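Local coordinates for actin-binding protein (Saccharomyces cerevisiae, PDB 1JO8) that binds actin filaments and regulates actin assembly by the ARP2/3 complex, binding partner proteins through its C-terminal SH3 domain, at residues N15-V20 with D43-L48. Numbering follows the deposited sequence.
Sequences NELTFV and DGSKGL
Leu17 lays its isobutyl end over the backbone between Ser45 and Gly47, its methyl CD2 3.4 Å from Gly47 N. With CG anti to its own carbonyl carbon (chi1 -66°), the branch reaches the strand and also packs on Leu40 of strand 35-40. An alanine here would probably leave a gap over the Lys46-Gly47 peptide and strip Leu40 of a hydrophobic neighbour. Gly47 suits its place because any CB would clash with Asn15 O and the Glu16 backbone. Two backbone bonds bracket Glu16: Leu48 N gives to Asn15 O (2.8 Å, nearly straight at 172°), and Leu17 N gives to Leu48 O at 2.9 Å. This single bridge ties the RT loop of the SH3 fold, which joins strands 3-5 and 24-29, to edge strand 46-50. OE1 of Glu16 instead accepts hydrogen bonds from Tyr9 OH and Ala12 N, residues of the same loop. At the exposed end, Leu48 CD1 lies against the Asn15 amide, 3.7 Å from ND2. Farther along, a water takes the N-H of Thr18 and donates to Ser45 OG. Asp43 OD1 steadies that hydroxyl, accepting from Ser45 OG (2.7 Å) and, in an Asx turn, from Ser45 N, both on one face of the carboxylate.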
ATOM      1  N   ASN A  15     -10.409   6.243  -3.226  1.00  8.79           N
ATOM      2  CA  ASN A  15     -10.138   5.448  -2.023  1.00  8.82           C
ATOM      3  C   ASN A  15      -8.824   4.664  -2.067  1.00  8.51           C
ATOM      4  O   ASN A  15      -8.557   3.883  -1.158  1.00  8.46           O
ATOM      5  CB  ASN A  15     -11.322   4.510  -1.709  1.00 10.19           C
ATOM      6  CG  ASN A  15     -11.531   3.453  -2.759  1.00 11.89           C
ATOM      7  OD1 ASN A  15     -10.780   3.318  -3.687  1.00 12.59           O
ATOM      8  ND2 ASN A  15     -12.599   2.663  -2.595  1.00 17.29           N
ATOM      9  N   GLU A  16      -7.989   4.908  -3.079  1.00  7.57           N
ATOM     10  CA  GLU A  16      -6.748   4.161  -3.264  1.00  7.24           C
ATOM     11  C   GLU A  16      -5.524   4.975  -2.907  1.00  6.99           C
ATOM     12  O   GLU A  16      -5.536   6.209  -2.953  1.00  8.38           O
ATOM     13  CB  GLU A  16      -6.625   3.726  -4.725  1.00  7.24           C
ATOM     14  CG  GLU A  16      -7.670   2.695  -5.090  1.00  7.98           C
ATOM     15  CD  GLU A  16      -7.688   2.322  -6.545  1.00  8.64           C
ATOM     16  OE1 GLU A  16      -6.738   2.687  -7.264  1.00  8.85           O
ATOM     17  OE2 GLU A  16      -8.653   1.647  -6.967  1.00  9.78           O
ATOM     18  N   LEU A  17      -4.451   4.276  -2.525  1.00  6.57           N
ATOM     19  CA  LEU A  17      -3.136   4.893  -2.363  1.00  6.27           C
ATOM     20  C   LEU A  17      -2.456   5.048  -3.712  1.00  6.08           C
ATOM     21  O   LEU A  17      -2.785   4.369  -4.688  1.00  6.93           O
ATOM     22  CB  LEU A  17      -2.231   3.998  -1.522  1.00  7.48           C
ATOM     23  CG  LEU A  17      -2.600   3.775  -0.063  1.00  8.46           C
ATOM     24  CD1 LEU A  17      -1.666   2.780   0.612  1.00  9.37           C
ATOM     25  CD2 LEU A  17      -2.533   5.087   0.644  1.00  8.23           C
ATOM     26  N   THR A  18      -1.485   5.935  -3.737  1.00  6.28           N
ATOM     27  CA  THR A  18      -0.535   6.103  -4.825  1.00  6.87           C
ATOM     28  C   THR A  18       0.847   6.020  -4.187  1.00  6.91           C
ATOM     29  O   THR A  18       1.087   6.672  -3.186  1.00  8.01           O
ATOM     30  CB  THR A  18      -0.712   7.472  -5.501  1.00  7.69           C
ATOM     31  OG1 THR A  18      -1.963   7.488  -6.182  1.00  7.97           O
ATOM     32  CG2 THR A  18       0.371   7.751  -6.550  1.00  8.13           C
ATOM     33  N   PHE A  19       1.753   5.229  -4.737  1.00  6.26           N
ATOM     34  CA  PHE A  19       3.075   5.097  -4.163  1.00  6.35           C
ATOM     35  C   PHE A  19       4.054   4.668  -5.219  1.00  7.12           C
ATOM     36  O   PHE A  19       3.645   4.287  -6.305  1.00  7.24           O
ATOM     37  CB  PHE A  19       3.072   4.155  -2.958  1.00  6.41           C
ATOM     38  CG  PHE A  19       2.496   2.785  -3.216  1.00  6.15           C
ATOM     39  CD1 PHE A  19       3.208   1.801  -3.889  1.00  6.72           C
ATOM     40  CD2 PHE A  19       1.253   2.458  -2.709  1.00  7.45           C
ATOM     41  CE1 PHE A  19       2.681   0.538  -4.061  1.00  6.74           C
ATOM     42  CE2 PHE A  19       0.727   1.192  -2.877  1.00  8.93           C
ATOM     43  CZ  PHE A  19       1.437   0.241  -3.563  1.00  7.66           C
ATOM     44  N   VAL A  20       5.343   4.718  -4.890  1.00  7.20           N
ATOM     45  CA  VAL A  20       6.388   4.282  -5.803  1.00  8.72           C
ATOM     46  C   VAL A  20       7.185   3.156  -5.174  1.00  8.63           C
ATOM     47  O   VAL A  20       7.162   2.968  -3.960  1.00  8.07           O
ATOM     48  CB  VAL A  20       7.327   5.440  -6.222  1.00 10.02           C
ATOM     49  CG1 VAL A  20       6.563   6.440  -7.080  1.00 11.51           C
ATOM     50  CG2 VAL A  20       7.941   6.109  -5.015  1.00 11.83           C
ATOM     51  N   ASP A  43       3.749  10.014   4.166  1.00  6.04           N
ATOM     52  CA  ASP A  43       2.837  11.145   4.269  1.00  7.14           C
ATOM     53  C   ASP A  43       1.580  10.919   5.083  1.00  7.35           C
ATOM     54  O   ASP A  43       0.772  11.827   5.176  1.00  7.90           O
ATOM     55  CB  ASP A  43       2.480  11.690   2.873  1.00  8.31           C
ATOM     56  CG  ASP A  43       1.688  10.742   2.011  1.00  9.40           C
ATOM     57  OD1 ASP A  43       1.156   9.711   2.503  1.00  8.28           O
ATOM     58  OD2 ASP A  43       1.550  10.983   0.784  1.00 12.14           O
ATOM     59  N   GLY A  44       1.369   9.728   5.632  1.00  6.63           N
ATOM     60  CA  GLY A  44       0.174   9.506   6.427  1.00  7.10           C
ATOM     61  C   GLY A  44      -1.098   9.287   5.641  1.00  6.85           C
ATOM     62  O   GLY A  44      -2.143   9.117   6.252  1.00  7.54           O
ATOM     63  N   SER A  45      -1.053   9.273   4.311  1.00  6.17           N
ATOM     64  CA  SER A  45      -2.266   9.024   3.511  1.00  6.15           C
ATOM     65  C   SER A  45      -2.671   7.562   3.683  1.00  6.44           C
ATOM     66  O   SER A  45      -1.841   6.714   3.933  1.00  6.00           O
ATOM     67  CB  SER A  45      -2.067   9.372   2.039  1.00  7.86           C
ATOM     68  OG  SER A  45      -1.054   8.640   1.423  1.00  8.57           O
ATOM     69  N   LYS A  46      -3.968   7.283   3.571  1.00  6.49           N
ATOM     70  CA  LYS A  46      -4.484   5.942   3.782  1.00  6.62           C
ATOM     71  C   LYS A  46      -5.368   5.566   2.631  1.00  6.73           C
ATOM     72  O   LYS A  46      -6.019   6.422   2.022  1.00  8.18           O
ATOM     73  CB  LYS A  46      -5.309   5.869   5.066  1.00  7.69           C
ATOM     74  CG  LYS A  46      -4.507   6.182   6.301  1.00  8.76           C
ATOM     75  CD  LYS A  46      -5.241   5.866   7.583  1.00 10.99           C
ATOM     76  CE  LYS A  46      -4.449   6.371   8.780  1.00 12.44           C
ATOM     77  NZ  LYS A  46      -4.830   5.734  10.086  1.00 15.24           N
ATOM     78  N   GLY A  47      -5.426   4.281   2.318  1.00  5.80           N
ATOM     79  CA  GLY A  47      -6.276   3.822   1.243  1.00  6.52           C
ATOM     80  C   GLY A  47      -6.009   2.391   0.858  1.00  6.03           C
ATOM     81  O   GLY A  47      -5.156   1.711   1.441  1.00  6.30           O
ATOM     82  N   LEU A  48      -6.736   1.950  -0.152  1.00  5.80           N
ATOM     83  CA  LEU A  48      -6.636   0.610  -0.669  1.00  6.55           C
ATOM     84  C   LEU A  48      -5.539   0.491  -1.708  1.00  6.66           C
ATOM     85  O   LEU A  48      -5.222   1.454  -2.428  1.00  7.31           O
ATOM     86  CB  LEU A  48      -7.958   0.227  -1.328  1.00  7.28           C
ATOM     87  CG  LEU A  48      -9.146   0.024  -0.406  1.00  8.48           C
ATOM     88  CD1 LEU A  48     -10.403  -0.051  -1.227  1.00 12.44           C
ATOM     89  CD2 LEU A  48      -8.962  -1.248   0.414  1.00 11.12           C
TER
HETATM   90  O   HOH W   1      -1.691   7.956  -1.338  1.00 12.02           O